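Local coordinates for UDP-glucose:anthocyanidin 3-O-glucosyltransferase (Clitoria ternatea, PDB 4WHM), which is a plant glucosyltransferase of the GT-B clan, a two-domain enzyme fold that here holds UDP in the cleft between its Rossmann-like domains, at residues N252-W257 / K321-V326; T342-N347 / M359-F364. All coordinates share one frame; numbering follows the deposited sequence.

Contact 1: residues N252-W257 / K321-V326. With UDP (uridine-5'-diphosphate), chain B.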
loop_
_atom_site.group_PDB
_atom_site.type_symbol
_atom_site.label_atom_id
_atom_site.label_comp_id
_atom_site.label_asym_id
_atom_site.label_seq_id
_atom_site.Cartn_x
_atom_site.Cartn_y
_atom_site.Cartn_z
ATOM N N ASN A 252 -7.887 -17.384 -15.131
ATOM C CA ASN A 252 -6.662 -18.019 -15.606
ATOM C C ASN A 252 -6.412 -19.380 -14.975
ATOM O O ASN A 252 -5.449 -20.059 -15.332
ATOM C CB ASN A 252 -5.448 -17.124 -15.329
ATOM C CG ASN A 252 -5.437 -15.884 -16.181
ATOM O OD1 ASN A 252 -5.535 -15.961 -17.408
ATOM N ND2 ASN A 252 -5.328 -14.725 -15.539
ATOM N N GLY A 253 -7.259 -19.768 -14.027
ATOM C CA GLY A 253 -7.108 -21.045 -13.348
ATOM C C GLY A 253 -5.830 -21.146 -12.527
ATOM O O GLY A 253 -5.179 -22.198 -12.493
ATOM N N CYS A 254 -5.470 -20.048 -11.865
ATOM C CA CYS A 254 -4.230 -19.980 -11.093
ATOM C C CYS A 254 -4.255 -20.925 -9.913
ATOM O O CYS A 254 -3.286 -21.652 -9.659
ATOM C CB CYS A 254 -4.005 -18.563 -10.578
ATOM S SG CYS A 254 -3.450 -17.458 -11.847
ATOM N N LEU A 255 -5.369 -20.904 -9.190
ATOM C CA LEU A 255 -5.493 -21.675 -7.965
ATOM C C LEU A 255 -5.499 -23.170 -8.234
ATOM O O LEU A 255 -4.888 -23.950 -7.492
ATOM C CB LEU A 255 -6.747 -21.247 -7.193
ATOM C CG LEU A 255 -6.765 -19.767 -6.805
ATOM C CD1 LEU A 255 -8.038 -19.429 -6.034
ATOM C CD2 LEU A 255 -5.529 -19.413 -5.990
ATOM N N SER A 256 -6.185 -23.581 -9.298
ATOM C CA SER A 256 -6.217 -24.992 -9.645
ATOM C C SER A 256 -4.835 -25.428 -10.108
ATOM O O SER A 256 -4.385 -26.535 -9.813
ATOM C CB SER A 256 -7.256 -25.260 -10.727
ATOM O OG SER A 256 -7.252 -26.629 -11.084
ATOM N N TRP A 257 -4.153 -24.551 -10.831
ATOM C CA TRP A 257 -2.789 -24.854 -11.254
ATOM C C TRP A 257 -1.900 -24.996 -10.017
ATOM O O TRP A 257 -1.121 -25.947 -9.906
ATOM C CB TRP A 257 -2.271 -23.743 -12.166
ATOM C CG TRP A 257 -0.948 -24.023 -12.843
ATOM C CD1 TRP A 257 -0.760 -24.653 -14.040
ATOM C CD2 TRP A 257 0.355 -23.644 -12.379
ATOM N NE1 TRP A 257 0.581 -24.698 -14.347
ATOM C CE2 TRP A 257 1.288 -24.090 -13.341
ATOM C CE3 TRP A 257 0.826 -22.976 -11.242
ATOM C CZ2 TRP A 257 2.665 -23.887 -13.202
ATOM C CZ3 TRP A 257 2.199 -22.779 -11.101
ATOM C CH2 TRP A 257 3.100 -23.229 -12.078
ATOM N N LYS A 321 3.221 -20.231 -15.435
ATOM C CA LYS A 321 2.046 -19.559 -15.967
ATOM C C LYS A 321 2.355 -18.070 -16.058
ATOM O O LYS A 321 2.743 -17.454 -15.065
ATOM C CB LYS A 321 0.829 -19.775 -15.060
ATOM C CG LYS A 321 0.065 -21.064 -15.351
ATOM C CD LYS A 321 -1.243 -21.138 -14.574
ATOM C CE LYS A 321 -2.349 -20.317 -15.218
ATOM N NZ LYS A 321 -2.840 -20.913 -16.496
ATOM N N VAL A 322 2.199 -17.501 -17.252
ATOM C CA VAL A 322 2.377 -16.063 -17.443
ATOM C C VAL A 322 1.035 -15.481 -17.833
ATOM O O VAL A 322 0.513 -15.768 -18.922
ATOM C CB VAL A 322 3.403 -15.747 -18.538
ATOM C CG1 VAL A 322 3.485 -14.237 -18.752
ATOM C CG2 VAL A 322 4.771 -16.324 -18.164
ATOM N N VAL A 323 0.465 -14.679 -16.940
ATOM C CA VAL A 323 -0.906 -14.221 -17.121
ATOM C C VAL A 323 -1.011 -12.732 -16.810
ATOM O O VAL A 323 -0.139 -12.177 -16.142
ATOM C CB VAL A 323 -1.858 -14.997 -16.207
ATOM C CG1 VAL A 323 -1.798 -16.495 -16.511
ATOM C CG2 VAL A 323 -1.500 -14.733 -14.762
ATOM N N SER A 324 -2.082 -12.093 -17.282
ATOM C CA SER A 324 -2.221 -10.641 -17.164
ATOM C C SER A 324 -2.648 -10.183 -15.770
ATOM O O SER A 324 -2.278 -9.094 -15.329
ATOM C CB SER A 324 -3.210 -10.108 -18.212
ATOM O OG SER A 324 -2.724 -10.329 -19.521
ATOM N N TRP A 325 -3.436 -11.010 -15.087
ATOM C CA TRP A 325 -4.008 -10.636 -13.797
ATOM C C TRP A 325 -4.351 -11.888 -12.987
ATOM O O TRP A 325 -4.828 -12.882 -13.541
ATOM C CB TRP A 325 -5.272 -9.791 -14.017
ATOM C CG TRP A 325 -5.906 -9.308 -12.745
ATOM C CD1 TRP A 325 -6.920 -9.909 -12.047
ATOM C CD2 TRP A 325 -5.563 -8.121 -12.016
ATOM N NE1 TRP A 325 -7.227 -9.164 -10.930
ATOM C CE2 TRP A 325 -6.411 -8.063 -10.888
ATOM C CE3 TRP A 325 -4.626 -7.101 -12.210
ATOM C CZ2 TRP A 325 -6.345 -7.026 -9.957
ATOM C CZ3 TRP A 325 -4.559 -6.074 -11.283
ATOM C CH2 TRP A 325 -5.415 -6.043 -10.175
ATOM N N VAL A 326 -4.088 -11.847 -11.683
ATOM C CA VAL A 326 -4.451 -12.948 -10.794
ATOM C C VAL A 326 -5.178 -12.387 -9.579
ATOM O O VAL A 326 -5.040 -11.210 -9.266
ATOM C CB VAL A 326 -3.215 -13.720 -10.289
ATOM C CG1 VAL A 326 -2.426 -14.294 -11.444
ATOM C CG2 VAL A 326 -2.325 -12.809 -9.455
HETATM N N1 UDP B . -3.041 -7.083 -7.622
HETATM C C2 UDP B . -3.900 -8.141 -7.996
HETATM N N3 UDP B . -3.642 -8.864 -9.090
HETATM C C4 UDP B . -2.570 -8.609 -9.849
HETATM C C5 UDP B . -1.703 -7.571 -9.507
HETATM C C6 UDP B . -1.956 -6.806 -8.369
HETATM O O2 UDP B . -4.918 -8.405 -7.311
HETATM O O4 UDP B . -2.367 -9.316 -10.870
HETATM C "C1'" UDP B . -3.346 -6.295 -6.420
HETATM C "C2'" UDP B . -2.487 -6.690 -5.227
HETATM O "O2'" UDP B . -3.005 -7.852 -4.565
HETATM C "C3'" UDP B . -2.535 -5.437 -4.367
HETATM C "C4'" UDP B . -2.598 -4.326 -5.400
HETATM O "O4'" UDP B . -3.036 -4.912 -6.631
HETATM O "O3'" UDP B . -3.755 -5.402 -3.613
HETATM C "C5'" UDP B . -1.209 -3.764 -5.631
HETATM O "O5'" UDP B . -1.008 -2.662 -4.759
HETATM P PA UDP B . 0.449 -2.370 -4.165
HETATM O O1A UDP B . 0.286 -1.369 -3.045
HETATM O O2A UDP B . 1.127 -3.684 -3.857
HETATM O O3A UDP B . 1.273 -1.758 -5.426
HETATM P PB UDP B . 0.823 -0.721 -6.596
HETATM O O1B UDP B . -0.064 0.322 -5.955
HETATM O O2B UDP B . 0.153 -1.564 -7.663
HETATM O O3B UDP B . 2.156 -0.181 -7.061
HETATM O O HOH W 1 -3.996 -13.938 -18.990
HETATM O O HOH W 2 -4.004 -18.830 -18.234
#
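Lys-321 lays its aliphatic chain over one face of the Trp-257 indole, and Val-323 lies over one face of the Asn-252 amide, with its CB and CG1 both 3.7 Å from CG of Asn-252. From the edge of that amide, ND2 of Asn-252 makes a weak, strongly bent bond of 2.8 Å to Trp-325 O. At the far end of the contact, Trp-325 has the uracil of UDP over one of its faces, with N3 of UDP above the middle of the ring. Trp-325 opens the PSPG box, the nucleotide-binding signature of plant glycosyltransferases, just beyond the edge strand 320-323. The lysine and Trp-257 run past each other in opposite directions, and CD of Lys-321 sits 3.6 Å from the centroid of the five-membered ring of Trp-257, only 19° off its normal, a CH-pi contact. Beyond CD the lysine chain bends at its last two torsions, which takes NZ off the indole toward the backbone before the helix, where it gives a weak hydrogen bond to Asn-252 O and a further one to a water.

That helix, 254-259, begins after the N-cap residue Gly-253, and Asp-250 accepts from the backbone N of both Cys-254 and Leu-255. OD1 of Asn-252 accepts from a second water that in turn takes the N-H of Ser-324. Amide and water thus tie the 252-257 segment to the backbone leading into the nucleotide site, where Trp-325 N is buried without a partner. Cys-254 SG touches Val-326 CG1 at 3.3 Å. Val-326 itself reads the uracil edge with its backbone: its N donates to O4 of UDP, and its O accepts from N3 of UDP at 2.7 Å with an N-H...O angle of 158°.

Contact 2: residues T342-N347 / M359-F364. With UDP (uridine-5'-diphosphate), chain B.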
loop_
_atom_site.group_PDB
_atom_site.type_symbol
_atom_site.label_atom_id
_atom_site.label_comp_id
_atom_site.label_asym_id
_atom_site.label_seq_id
_atom_site.Cartn_x
_atom_site.Cartn_y
_atom_site.Cartn_z
ATOM N N THR A 342 8.553 -9.263 -5.596
ATOM C CA THR A 342 7.666 -8.111 -5.500
ATOM C C THR A 342 8.381 -6.767 -5.611
ATOM O O THR A 342 9.584 -6.657 -5.333
ATOM C CB THR A 342 6.911 -8.131 -4.153
ATOM O OG1 THR A 342 6.109 -6.947 -4.027
ATOM C CG2 THR A 342 7.887 -8.198 -2.996
ATOM N N HIS A 343 7.629 -5.742 -6.004
ATOM C CA HIS A 343 8.164 -4.386 -6.042
ATOM C C HIS A 343 8.050 -3.735 -4.665
ATOM O O HIS A 343 8.539 -2.632 -4.463
ATOM C CB HIS A 343 7.425 -3.545 -7.087
ATOM C CG HIS A 343 6.016 -3.200 -6.711
ATOM N ND1 HIS A 343 5.109 -4.137 -6.250
ATOM C CD2 HIS A 343 5.352 -2.019 -6.730
ATOM C CE1 HIS A 343 3.953 -3.547 -6.003
ATOM N NE2 HIS A 343 4.072 -2.260 -6.290
ATOM N N CYS A 344 7.385 -4.429 -3.740
ATOM C CA CYS A 344 7.185 -3.979 -2.352
ATOM C C CYS A 344 6.174 -2.865 -2.176
ATOM O O CYS A 344 6.342 -2.040 -1.281
ATOM C CB CYS A 344 8.488 -3.539 -1.686
ATOM S SG CYS A 344 9.801 -4.754 -1.775
ATOM N N GLY A 345 5.129 -2.834 -2.999
ATOM C CA GLY A 345 4.027 -1.923 -2.730
ATOM C C GLY A 345 3.405 -2.337 -1.410
ATOM O O GLY A 345 3.395 -3.525 -1.077
ATOM N N ALA A 346 2.889 -1.376 -0.647
ATOM C CA ALA A 346 2.427 -1.660 0.717
ATOM C C ALA A 346 1.356 -2.748 0.797
ATOM O O ALA A 346 1.362 -3.577 1.713
ATOM C CB ALA A 346 1.930 -0.374 1.393
ATOM N N ASN A 347 0.421 -2.747 -0.142
ATOM C CA ASN A 347 -0.660 -3.721 -0.081
ATOM C C ASN A 347 -0.185 -5.133 -0.395
ATOM O O ASN A 347 -0.600 -6.090 0.264
ATOM C CB ASN A 347 -1.799 -3.298 -0.998
ATOM C CG ASN A 347 -2.384 -1.959 -0.587
ATOM O OD1 ASN A 347 -3.019 -1.852 0.467
ATOM N ND2 ASN A 347 -2.138 -0.925 -1.390
ATOM N N MET A 359 9.885 -12.976 0.700
ATOM C CA MET A 359 9.925 -12.139 -0.497
ATOM C C MET A 359 11.321 -11.913 -1.063
ATOM O O MET A 359 12.321 -11.935 -0.339
ATOM C CB MET A 359 9.275 -10.779 -0.213
ATOM C CG MET A 359 7.777 -10.851 -0.035
ATOM S SD MET A 359 7.091 -9.381 0.718
ATOM C CE MET A 359 7.409 -9.710 2.453
ATOM N N ILE A 360 11.376 -11.713 -2.372
ATOM C CA ILE A 360 12.575 -11.221 -3.050
ATOM C C ILE A 360 12.181 -9.861 -3.573
ATOM O O ILE A 360 11.214 -9.743 -4.330
ATOM C CB ILE A 360 12.997 -12.126 -4.224
ATOM C CG1 ILE A 360 13.491 -13.475 -3.701
ATOM C CG2 ILE A 360 14.109 -11.458 -5.066
ATOM C CD1 ILE A 360 13.526 -14.569 -4.764
ATOM N N CYS A 361 12.915 -8.834 -3.160
ATOM C CA CYS A 361 12.463 -7.454 -3.329
ATOM C C CYS A 361 13.253 -6.676 -4.380
ATOM O O CYS A 361 14.491 -6.685 -4.375
ATOM C CB CYS A 361 12.602 -6.723 -1.995
ATOM S SG CYS A 361 11.679 -7.501 -0.641
ATOM N N ARG A 362 12.542 -5.982 -5.264
ATOM C CA ARG A 362 13.176 -5.033 -6.178
ATOM C C ARG A 362 12.315 -3.787 -6.121
ATOM O O ARG A 362 11.387 -3.641 -6.918
ATOM C CB ARG A 362 13.216 -5.592 -7.616
ATOM C CG ARG A 362 14.247 -4.949 -8.575
ATOM C CD ARG A 362 14.111 -3.428 -8.694
ATOM N NE ARG A 362 14.694 -2.880 -9.916
ATOM C CZ ARG A 362 14.867 -1.583 -10.146
ATOM N NH1 ARG A 362 14.521 -0.690 -9.224
ATOM N NH2 ARG A 362 15.389 -1.176 -11.298
ATOM N N PRO A 363 12.616 -2.879 -5.176
ATOM C CA PRO A 363 11.801 -1.668 -5.028
ATOM C C PRO A 363 12.050 -0.752 -6.210
ATOM O O PRO A 363 13.194 -0.658 -6.649
ATOM C CB PRO A 363 12.334 -1.043 -3.734
ATOM C CG PRO A 363 13.764 -1.553 -3.623
ATOM C CD PRO A 363 13.733 -2.940 -4.212
ATOM N N PHE A 364 11.011 -0.104 -6.731
ATOM C CA PHE A 364 11.179 0.715 -7.930
ATOM C C PHE A 364 11.069 2.213 -7.666
ATOM O O PHE A 364 11.840 2.999 -8.218
ATOM C CB PHE A 364 10.175 0.307 -9.025
ATOM C CG PHE A 364 10.557 -0.951 -9.771
ATOM C CD1 PHE A 364 11.395 -0.894 -10.883
ATOM C CD2 PHE A 364 10.068 -2.181 -9.367
ATOM C CE1 PHE A 364 11.741 -2.052 -11.577
ATOM C CE2 PHE A 364 10.404 -3.341 -10.048
ATOM C CZ PHE A 364 11.244 -3.279 -11.152
HETATM N N1 UDP B . -3.041 -7.083 -7.622
HETATM C C2 UDP B . -3.900 -8.141 -7.996
HETATM N N3 UDP B . -3.642 -8.864 -9.090
HETATM C C4 UDP B . -2.570 -8.609 -9.849
HETATM C C5 UDP B . -1.703 -7.571 -9.507
HETATM C C6 UDP B . -1.956 -6.806 -8.369
HETATM O O2 UDP B . -4.918 -8.405 -7.311
HETATM O O4 UDP B . -2.367 -9.316 -10.870
HETATM C "C1'" UDP B . -3.346 -6.295 -6.420
HETATM C "C2'" UDP B . -2.487 -6.690 -5.227
HETATM O "O2'" UDP B . -3.005 -7.852 -4.565
HETATM C "C3'" UDP B . -2.535 -5.437 -4.367
HETATM C "C4'" UDP B . -2.598 -4.326 -5.400
HETATM O "O4'" UDP B . -3.036 -4.912 -6.631
HETATM O "O3'" UDP B . -3.755 -5.402 -3.613
HETATM C "C5'" UDP B . -1.209 -3.764 -5.631
HETATM O "O5'" UDP B . -1.008 -2.662 -4.759
HETATM P PA UDP B . 0.449 -2.370 -4.165
HETATM O O1A UDP B . 0.286 -1.369 -3.045
HETATM O O2A UDP B . 1.127 -3.684 -3.857
HETATM O O3A UDP B . 1.273 -1.758 -5.426
HETATM P PB UDP B . 0.823 -0.721 -6.596
HETATM O O1B UDP B . -0.064 0.322 -5.955
HETATM O O2B UDP B . 0.153 -1.564 -7.663
HETATM O O3B UDP B . 2.156 -0.181 -7.061
#
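Phe-364 presents the edge of its ring to His-343, whose CB lies in the phenyl plane, 3.7 Å from CD2 of Phe-364. With chi1 at 71°, the His-343 imidazole stands between its own backbone N and carbonyl carbon and leads off from the neighbouring strand toward UDP. Gly-345 N lies over the centre of one imidazole face, and NE2 at the ring edge donates to two oxygens of the diphosphate, O3B of UDP at 2.9 Å and the bridging O3A of UDP, which lies in the ring plane. The Arg-362 guanidinium and the phenyl lie nearly parallel but displaced, with Phe-364 CE1 over the guanidinium centre and Arg-362 CD over the phenyl rim; NH1 of that arginine bonds Pro-363 O, and NH2 forms a salt bridge with Glu-281.

On the sheet face that carries Thr-342 and Cys-361, Cys-344 SG meets CB and SG of Cys-361, the CB at 3.4 Å, while the Thr-342 and Met-359 side chains meet at a slant, CG2 of the threonine 4.0 Å from CB, CG and SD of Met-359. The OG1 of Thr-342, anti to the backbone N (chi1 176°), accepts from Cys-344 N at 2.8 Å, an ST turn that helps to bend the chain as it leaves the strand. Thr-342 and Cys-361 form a parallel bridge: Thr-342 N donates to Ile-360 O and Arg-362 N to Thr-342 O, both bonds nearly straight. Past the turn, N and ND2 of Asn-347 both donate to O1A of UDP at the start of helix 346-354, whose N-terminal end would probably favour the phosphate charge. Strand, phosphate-binding turn, helix and strand make a Rossmann-like beta-alpha-beta unit, which carries the HCG element of the PSPG box.

Contact 1 closes along the chain before contact 2 opens, and their centres lie 20 Å apart, with nearest atoms about 10 Å from each other. Both reach the parallel six-stranded sheet of the C-terminal Rossmann-like domain: contact 1 at its outermost strand 320-323, contact 2 between the interior neighbours 337-342 and 359-361, with strands 296-299 and 266-270 lying between the two places. One PSPG box runs from Trp-325 in contact 1 through both segments of contact 2 to Gln-368. The two contacts consequently share UDP, the 321-326 segment receiving the uracil and the 342-347 segment the diphosphate, so the nucleotide spans the sheet's strand ends from edge to middle.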